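Side-chain contacts in proliferating cell nuclear antigen (Entamoeba histolytica, PDB 3P91), which probably serves as the ring-shaped processivity factor that encircles DNA and keeps DNA polymerase delta on its template during replication: residues Glu22-Lys25 against Ser26-Lys30; Leu73-Leu77 against Thr78-Lys82. All coordinates share one frame; numbering follows the deposited sequence.

From the N terminus, the chain runs up helix 14-25 and turns out of it at contact 1, where residues 22-25 meet 26-30 and the backbone is led into strand 30-36. Contact 2 comes later, in series with the first: strand 71-76 ends and helix 77-84 begins. Neither encloses the other, yet their centres lie only 9 Å apart. L77 N probably hydrogen-bonds to D29 O at 2.8 Å, and I28 O packs on L77 CD1. S81 packs against the side chains of both E22 and K25. The two turns thereby tie paired helices 14-25 and 77-84 to neighbouring antiparallel strands 30-36 and 71-76.

Contact 1 of 2, residues Glu22-Lys25 against Ser26-Lys30; sequences ESLK and STIDK
L24 O is the polar centre of this turn, gripped by three donors from T27 and I28. I28 N reaches it at 3.0 Å and nearly end-on to the carbonyl, while T27 N comes in at 3.1 Å from well above the carbonyl plane. The hydroxyl of T27 supplies the third bond, OG1 to L24 O also 3.1 Å; with chi1 at 66° the oxygen sits between the backbone N and the carbonyl carbon, folded back over the preceding turn. Two residues earlier, E22 O accepts from S26 N at 3.3 Å. These bonds satisfy the carbonyls of E22 and L24 at the C-terminal end of helix 14-25, where the chain unwinds toward strand 30-36. Past the helix end I28 O turns back on K25, its CA 3.2 Å away in a CA-H...O contact.

Apolar contact is lighter: L24 CD2 and I28 CG2 approach only to 4.5 Å, though CG2 also lies alongside L24 O. L24 packs on V53 of strand 52-57 and on L77 of helix 77-84, and T27 on V53 and F251, so this side lies against the sheet and the neighbouring helix.

Charge sits on another side. K25 bends at its last torsion (chi4 -64°), bringing NZ back along the helix to E22 OE2 at 3.0 Å in a salt bridge within one turn. D29, by contrast, is exposed, and its OD2 makes a weak hydrogen bond to N47 ND2.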
loop_
_atom_site.group_PDB
_atom_site.type_symbol
_atom_site.label_atom_id
_atom_site.label_comp_id
_atom_site.label_asym_id
_atom_site.label_seq_id
_atom_site.Cartn_x
_atom_site.Cartn_y
_atom_site.Cartn_z
ATOM N N GLU A 22 10.939 -16.511 -4.607
ATOM C CA GLU A 22 10.787 -15.106 -4.983
ATOM C C GLU A 22 11.982 -14.616 -5.784
ATOM O O GLU A 22 11.843 -14.103 -6.892
ATOM C CB GLU A 22 10.633 -14.233 -3.743
ATOM C CG GLU A 22 9.273 -14.350 -3.121
ATOM C CD GLU A 22 8.196 -14.390 -4.175
ATOM O OE1 GLU A 22 7.495 -15.420 -4.268
ATOM O OE2 GLU A 22 8.062 -13.395 -4.924
ATOM N N SER A 23 13.161 -14.772 -5.201
ATOM C CA SER A 23 14.392 -14.371 -5.844
ATOM C C SER A 23 14.472 -14.975 -7.231
ATOM O O SER A 23 14.807 -14.301 -8.197
ATOM C CB SER A 23 15.571 -14.833 -5.001
ATOM O OG SER A 23 15.404 -14.408 -3.659
ATOM N N LEU A 24 14.151 -16.255 -7.322
ATOM C CA LEU A 24 14.234 -16.974 -8.576
ATOM C C LEU A 24 13.304 -16.410 -9.611
ATOM O O LEU A 24 13.671 -16.260 -10.768
ATOM C CB LEU A 24 13.854 -18.429 -8.363
ATOM C CG LEU A 24 14.961 -19.422 -8.029
ATOM C CD1 LEU A 24 14.368 -20.816 -7.943
ATOM C CD2 LEU A 24 16.059 -19.378 -9.071
ATOM N N LYS A 25 12.083 -16.120 -9.194
ATOM C CA LYS A 25 11.013 -15.867 -10.145
ATOM C C LYS A 25 11.081 -14.472 -10.749
ATOM O O LYS A 25 10.440 -14.192 -11.758
ATOM C CB LYS A 25 9.655 -16.176 -9.515
ATOM C CG LYS A 25 8.796 -14.995 -9.171
ATOM C CD LYS A 25 7.359 -15.469 -9.006
ATOM C CE LYS A 25 6.390 -14.319 -8.871
ATOM N NZ LYS A 25 6.681 -13.556 -7.631
ATOM N N SER A 26 11.892 -13.614 -10.138
ATOM C CA SER A 26 12.207 -12.300 -10.687
ATOM C C SER A 26 13.094 -12.389 -11.935
ATOM O O SER A 26 13.129 -11.462 -12.740
ATOM C CB SER A 26 12.904 -11.433 -9.630
ATOM O OG SER A 26 12.052 -11.158 -8.527
ATOM N N THR A 27 13.810 -13.498 -12.102
ATOM C CA THR A 27 14.749 -13.611 -13.212
ATOM C C THR A 27 14.426 -14.745 -14.187
ATOM O O THR A 27 14.911 -14.760 -15.317
ATOM C CB THR A 27 16.180 -13.781 -12.696
ATOM O OG1 THR A 27 16.287 -15.038 -12.021
ATOM C CG2 THR A 27 16.533 -12.650 -11.726
ATOM N N ILE A 28 13.612 -15.697 -13.743
ATOM C CA ILE A 28 13.201 -16.806 -14.597
ATOM C C ILE A 28 11.812 -17.281 -14.183
ATOM O O ILE A 28 11.484 -17.278 -12.998
ATOM C CB ILE A 28 14.254 -17.968 -14.599
ATOM C CG1 ILE A 28 13.791 -19.133 -15.475
ATOM C CG2 ILE A 28 14.567 -18.442 -13.190
ATOM C CD1 ILE A 28 13.962 -18.894 -16.954
ATOM N N ASP A 29 10.996 -17.665 -15.167
ATOM C CA ASP A 29 9.588 -18.020 -14.942
ATOM C C ASP A 29 9.344 -19.520 -14.722
ATOM O O ASP A 29 8.682 -19.924 -13.768
ATOM C CB ASP A 29 8.715 -17.534 -16.107
ATOM C CG ASP A 29 8.658 -16.011 -16.215
ATOM O OD1 ASP A 29 8.398 -15.523 -17.337
ATOM O OD2 ASP A 29 8.864 -15.304 -15.193
ATOM N N LYS A 30 9.855 -20.343 -15.626
ATOM C CA LYS A 30 9.762 -21.783 -15.463
ATOM C C LYS A 30 11.170 -22.358 -15.411
ATOM O O LYS A 30 12.041 -21.939 -16.164
ATOM C CB LYS A 30 8.980 -22.404 -16.621
ATOM C CG LYS A 30 7.583 -21.849 -16.782
ATOM C CD LYS A 30 6.995 -22.230 -18.126
ATOM C CE LYS A 30 5.702 -21.467 -18.397
ATOM N NZ LYS A 30 5.207 -21.708 -19.786
#

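Contact 2 of 2, residues Leu73-Leu77 against Thr78-Lys82; sequences LGINL and THLSK
N76 and H79 make the tight part of this contact. N76 is the N-cap of helix 77-84, and its OD1 accepts from two backbone N-H groups: H79 N at 3.0 Å, coming from above the amide plane, and T78 N at 2.8 Å, a weak bond because the hydrogen points poorly. With CG anti to the backbone N (chi1 179°), the amide swings forward over the first turn. There it also stacks on the imidazole of H79: the two planes are 4° apart, and N76 CG stands 3.7 Å above the ring centre. ND2 lies over the CE1 and NE2 end, and CB adds an off-centre CH-pi contact to the same ring. The capping bonds and the stack together should hold the amide's rotation.

Regular helical bonding follows, L80 N giving to N76 O and S81 N to L77 O at 3.0 Å. On the buried side the packing is looser and apolar, with I75 CG2 meeting L80 CD2 at 4.0 Å as the two side chains cross. The solvent side carries little: T78 is exposed, its CB resting 3.2 Å from N76 OD1 while the hydroxyl lies farther off.

Strand 71-76, at one edge of its sheet within the chain, pairs with strand 30-36. Segment 78-82 leaves segment 73-76 at 75°, sending L80 against V21 of helix 14-25, while H79 and K82 pack on M180 of the second subunit and K82 NZ makes a weak hydrogen bond to A157 O of that subunit.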
loop_
_atom_site.group_PDB
_atom_site.type_symbol
_atom_site.label_atom_id
_atom_site.label_comp_id
_atom_site.label_asym_id
_atom_site.label_seq_id
_atom_site.Cartn_x
_atom_site.Cartn_y
_atom_site.Cartn_z
ATOM N N LEU A 73 12.308 -31.713 -11.429
ATOM C CA LEU A 73 10.940 -31.204 -11.380
ATOM C C LEU A 73 10.784 -29.926 -12.193
ATOM O O LEU A 73 11.400 -28.911 -11.887
ATOM C CB LEU A 73 10.522 -30.937 -9.936
ATOM C CG LEU A 73 10.818 -32.014 -8.896
ATOM C CD1 LEU A 73 10.705 -31.419 -7.519
ATOM C CD2 LEU A 73 9.887 -33.196 -9.038
ATOM N N GLY A 74 9.952 -29.988 -13.227
ATOM C CA GLY A 74 9.660 -28.834 -14.054
ATOM C C GLY A 74 8.663 -27.911 -13.382
ATOM O O GLY A 74 7.478 -28.215 -13.300
ATOM N N ILE A 75 9.144 -26.764 -12.919
ATOM C CA ILE A 75 8.350 -25.901 -12.055
ATOM C C ILE A 75 8.062 -24.501 -12.600
ATOM O O ILE A 75 8.977 -23.749 -12.917
ATOM C CB ILE A 75 9.015 -25.771 -10.678
ATOM C CG1 ILE A 75 8.736 -27.024 -9.847
ATOM C CG2 ILE A 75 8.517 -24.539 -9.962
ATOM C CD1 ILE A 75 9.479 -27.058 -8.544
ATOM N N ASN A 76 6.775 -24.168 -12.702
ATOM C CA ASN A 76 6.339 -22.806 -12.998
ATOM C C ASN A 76 6.378 -21.987 -11.718
ATOM O O ASN A 76 5.564 -22.197 -10.813
ATOM C CB ASN A 76 4.926 -22.790 -13.594
ATOM C CG ASN A 76 4.431 -21.384 -13.896
ATOM O OD1 ASN A 76 4.524 -20.483 -13.062
ATOM N ND2 ASN A 76 3.906 -21.191 -15.098
ATOM N N LEU A 77 7.331 -21.063 -11.648
ATOM C CA LEU A 77 7.604 -20.324 -10.424
ATOM C C LEU A 77 6.481 -19.368 -10.043
ATOM O O LEU A 77 6.300 -19.050 -8.868
ATOM C CB LEU A 77 8.943 -19.595 -10.536
ATOM C CG LEU A 77 10.113 -20.585 -10.546
ATOM C CD1 LEU A 77 11.284 -20.054 -11.326
ATOM C CD2 LEU A 77 10.520 -20.951 -9.130
ATOM N N THR A 78 5.717 -18.919 -11.032
ATOM C CA THR A 78 4.555 -18.093 -10.749
ATOM C C THR A 78 3.551 -18.900 -9.927
ATOM O O THR A 78 2.968 -18.393 -8.964
ATOM C CB THR A 78 3.903 -17.554 -12.041
ATOM O OG1 THR A 78 4.746 -16.547 -12.611
ATOM C CG2 THR A 78 2.557 -16.941 -11.746
ATOM N N HIS A 79 3.370 -20.165 -10.286
ATOM C CA HIS A 79 2.418 -21.007 -9.577
ATOM C C HIS A 79 2.903 -21.422 -8.197
ATOM O O HIS A 79 2.105 -21.545 -7.267
ATOM C CB HIS A 79 2.053 -22.223 -10.415
ATOM C CG HIS A 79 1.392 -21.866 -11.702
ATOM N ND1 HIS A 79 1.138 -22.785 -12.695
ATOM C CD2 HIS A 79 0.942 -20.674 -12.163
ATOM C CE1 HIS A 79 0.553 -22.175 -13.711
ATOM N NE2 HIS A 79 0.423 -20.893 -13.414
ATOM N N LEU A 80 4.208 -21.625 -8.064
ATOM C CA LEU A 80 4.781 -22.023 -6.786
ATOM C C LEU A 80 4.775 -20.885 -5.768
ATOM O O LEU A 80 4.544 -21.108 -4.583
ATOM C CB LEU A 80 6.198 -22.571 -6.974
ATOM C CG LEU A 80 6.963 -22.987 -5.716
ATOM C CD1 LEU A 80 6.183 -24.006 -4.923
ATOM C CD2 LEU A 80 8.320 -23.542 -6.096
ATOM N N SER A 81 5.027 -19.662 -6.218
ATOM C CA SER A 81 5.061 -18.540 -5.288
ATOM C C SER A 81 3.661 -18.259 -4.748
ATOM O O SER A 81 3.485 -18.014 -3.554
ATOM C CB SER A 81 5.668 -17.293 -5.937
ATOM O OG SER A 81 4.679 -16.506 -6.574
ATOM N N LYS A 82 2.665 -18.315 -5.626
ATOM C CA LYS A 82 1.268 -18.213 -5.197
ATOM C C LYS A 82 0.916 -19.216 -4.088
ATOM O O LYS A 82 0.207 -18.888 -3.140
ATOM C CB LYS A 82 0.318 -18.368 -6.390
ATOM C CG LYS A 82 0.414 -17.225 -7.394
ATOM C CD LYS A 82 -0.638 -17.317 -8.485
ATOM C CE LYS A 82 -2.017 -17.010 -7.949
ATOM N NZ LYS A 82 -3.044 -17.022 -9.027
#